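Phage-like element PBSX protein XepA (Bacillus subtilis, PDB 6IA5) is of unknown function, does not seem to take part in host cell lysis, and is a pentameric protein of a prophage lytic cassette. Local coordinates at residues K215-S220 with E258-I263. Residues are numbered along the deposited sequence; the frame is centred on the assembly and turned at random.
Sequences KFWGKS and EIIMEI
The antiparallel pairing of strands 211-219 and 258-267 in the C-terminal beta domain of XepA has two faces of different chemistry, and illustrates how a two-sided sheet can keep one face apolar and the other mixed. Backbone bonds join the hydrogen-bonded pairs K215–E262, W217–I260 and K219–E258; the bond from E258 N to K219 O is the longest, at 3.3 Å. On the side of the sheet that carries W217, I260 and E262, the indole, its CG anti to the carbonyl carbon (chi1 -63°), lies alongside the extended side chain of E262, which points the same way. W217 NE1 donates to the anti lone pair of E262 OE1 at 2.7 Å, a bent bond (134° at the hydrogen) with the acceptor tilted out of the ring plane and the carboxylate turned 38° from the ring. E262 CB fills in at the ring edge, K215 CG rests 3.6 Å above the W217 ring plane toward the rim, and K225 adds a cation-pi contact. Farther along, K219 runs extended beside E258, with K219 CE 3.6 Å from I260 CD1. A water accepts from K219 NZ and donates to E258 OE1, bridging these two atoms, 4.2 Å apart. The buried reverse face is apolar: M261, bent at chi2 and chi3, brings its SD obliquely to F216 CD1 at 3.4 Å, a Met-aromatic contact, while W249 and F251 meet the same phenyl ring. I259 CD1 lies 4.0 Å from G218 CA. The indole N–H thus helps orient the E262 carboxylate and would probably favour its ionised form, whereas K219 and E258, whose charged atoms do not touch, are linked by water.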
loop_
_atom_site.group_PDB
_atom_site.type_symbol
_atom_site.label_atom_id
_atom_site.label_comp_id
_atom_site.label_asym_id
_atom_site.label_seq_id
_atom_site.Cartn_x
_atom_site.Cartn_y
_atom_site.Cartn_z
ATOM N N LYS E 215 26.665 13.735 -39.394
ATOM C CA LYS E 215 26.621 14.971 -38.639
ATOM C C LYS E 215 25.640 14.789 -37.491
ATOM O O LYS E 215 24.561 14.236 -37.695
ATOM C CB LYS E 215 26.201 16.122 -39.553
ATOM C CG LYS E 215 26.360 17.523 -38.978
ATOM C CD LYS E 215 26.273 18.606 -40.040
ATOM C CE LYS E 215 26.883 19.946 -39.654
ATOM N NZ LYS E 215 26.773 20.245 -38.206
ATOM N N PHE E 216 26.034 15.255 -36.294
ATOM C CA PHE E 216 25.273 15.027 -35.073
ATOM C C PHE E 216 24.379 16.233 -34.788
ATOM O O PHE E 216 24.864 17.363 -34.705
ATOM C CB PHE E 216 26.227 14.808 -33.893
ATOM C CG PHE E 216 27.353 13.825 -34.125
ATOM C CD1 PHE E 216 27.183 12.706 -34.935
ATOM C CD2 PHE E 216 28.585 13.999 -33.497
ATOM C CE1 PHE E 216 28.216 11.787 -35.112
ATOM C CE2 PHE E 216 29.615 13.083 -33.677
ATOM C CZ PHE E 216 29.422 11.978 -34.483
ATOM N N TRP E 217 23.073 15.983 -34.629
ATOM C CA TRP E 217 22.115 17.065 -34.457
ATOM C C TRP E 217 21.208 16.771 -33.272
ATOM O O TRP E 217 20.848 15.624 -33.039
ATOM C CB TRP E 217 21.209 17.201 -35.685
ATOM C CG TRP E 217 21.825 17.554 -37.002
ATOM C CD1 TRP E 217 21.966 16.722 -38.075
ATOM C CD2 TRP E 217 22.262 18.852 -37.445
ATOM N NE1 TRP E 217 22.478 17.406 -39.146
ATOM C CE2 TRP E 217 22.661 18.717 -38.798
ATOM C CE3 TRP E 217 22.352 20.114 -36.845
ATOM C CZ2 TRP E 217 23.156 19.788 -39.546
ATOM C CZ3 TRP E 217 22.841 21.176 -37.583
ATOM C CH2 TRP E 217 23.242 21.011 -38.914
ATOM N N GLY E 218 20.804 17.837 -32.577
ATOM C CA GLY E 218 19.679 17.787 -31.662
ATOM C C GLY E 218 18.595 18.768 -32.114
ATOM O O GLY E 218 18.876 19.705 -32.860
ATOM N N LYS E 219 17.354 18.524 -31.689
ATOM C CA LYS E 219 16.322 19.543 -31.818
ATOM C C LYS E 219 15.809 19.894 -30.433
ATOM O O LYS E 219 15.615 19.008 -29.603
ATOM C CB LYS E 219 15.156 19.065 -32.688
ATOM C CG LYS E 219 15.488 18.933 -34.161
ATOM C CD LYS E 219 14.308 18.428 -34.958
ATOM C CE LYS E 219 14.509 18.532 -36.452
ATOM N NZ LYS E 219 13.301 17.995 -37.123
ATOM N N SER E 220 15.635 21.192 -30.214
ATOM C CA SER E 220 15.045 21.717 -28.993
ATOM C C SER E 220 13.650 22.253 -29.330
ATOM O O SER E 220 12.943 21.665 -30.138
ATOM C CB SER E 220 15.945 22.767 -28.382
ATOM O OG SER E 220 15.459 23.204 -27.116
ATOM N N GLU E 258 14.757 15.867 -29.586
ATOM C CA GLU E 258 15.070 14.805 -30.528
ATOM C C GLU E 258 16.553 14.829 -30.874
ATOM O O GLU E 258 17.189 15.886 -30.814
ATOM C CB GLU E 258 14.314 14.996 -31.844
ATOM C CG GLU E 258 12.813 14.987 -31.669
ATOM C CD GLU E 258 12.058 15.153 -32.971
ATOM O OE1 GLU E 258 12.029 16.278 -33.506
ATOM O OE2 GLU E 258 11.533 14.148 -33.454
ATOM N N ILE E 259 17.058 13.668 -31.301
ATOM C CA ILE E 259 18.437 13.546 -31.761
ATOM C C ILE E 259 18.413 12.968 -33.171
ATOM O O ILE E 259 17.712 11.993 -33.444
ATOM C CB ILE E 259 19.274 12.672 -30.793
ATOM C CG1 ILE E 259 19.299 13.227 -29.361
ATOM C CG2 ILE E 259 20.677 12.437 -31.354
ATOM C CD1 ILE E 259 19.869 14.622 -29.231
ATOM N N ILE E 260 19.178 13.590 -34.062
ATOM C CA ILE E 260 19.243 13.141 -35.442
ATOM C C ILE E 260 20.717 12.913 -35.783
ATOM O O ILE E 260 21.575 13.747 -35.473
ATOM C CB ILE E 260 18.594 14.193 -36.360
ATOM C CG1 ILE E 260 17.080 14.273 -36.122
ATOM C CG2 ILE E 260 18.914 13.899 -37.811
ATOM C CD1 ILE E 260 16.412 15.486 -36.743
ATOM N N MET E 261 20.988 11.773 -36.424
ATOM C CA MET E 261 22.316 11.451 -36.917
ATOM C C MET E 261 22.242 11.424 -38.435
ATOM O O MET E 261 21.883 10.403 -39.017
ATOM C CB MET E 261 22.724 10.068 -36.398
ATOM C CG MET E 261 22.813 10.023 -34.869
ATOM S SD MET E 261 24.365 10.804 -34.377
ATOM C CE MET E 261 23.816 11.841 -33.015
ATOM N N GLU E 262 22.579 12.551 -39.069
ATOM C CA GLU E 262 22.326 12.723 -40.486
ATOM C C GLU E 262 23.511 12.195 -41.293
ATOM O O GLU E 262 24.667 12.568 -41.053
ATOM C CB GLU E 262 22.073 14.204 -40.791
ATOM C CG GLU E 262 22.083 14.541 -42.271
ATOM C CD GLU E 262 21.715 15.981 -42.607
ATOM O OE1 GLU E 262 21.695 16.829 -41.699
ATOM O OE2 GLU E 262 21.410 16.262 -43.768
ATOM N N ILE E 263 23.215 11.342 -42.284
ATOM C CA ILE E 263 24.236 11.008 -43.257
ATOM C C ILE E 263 24.282 12.131 -44.291
ATOM O O ILE E 263 23.334 12.303 -45.052
ATOM C CB ILE E 263 24.005 9.616 -43.873
ATOM C CG1 ILE E 263 24.076 8.524 -42.802
ATOM C CG2 ILE E 263 25.015 9.362 -44.981
ATOM C CD1 ILE E 263 23.608 7.169 -43.252
HETATM O O HOH W 1 12.390 15.226 -36.569
#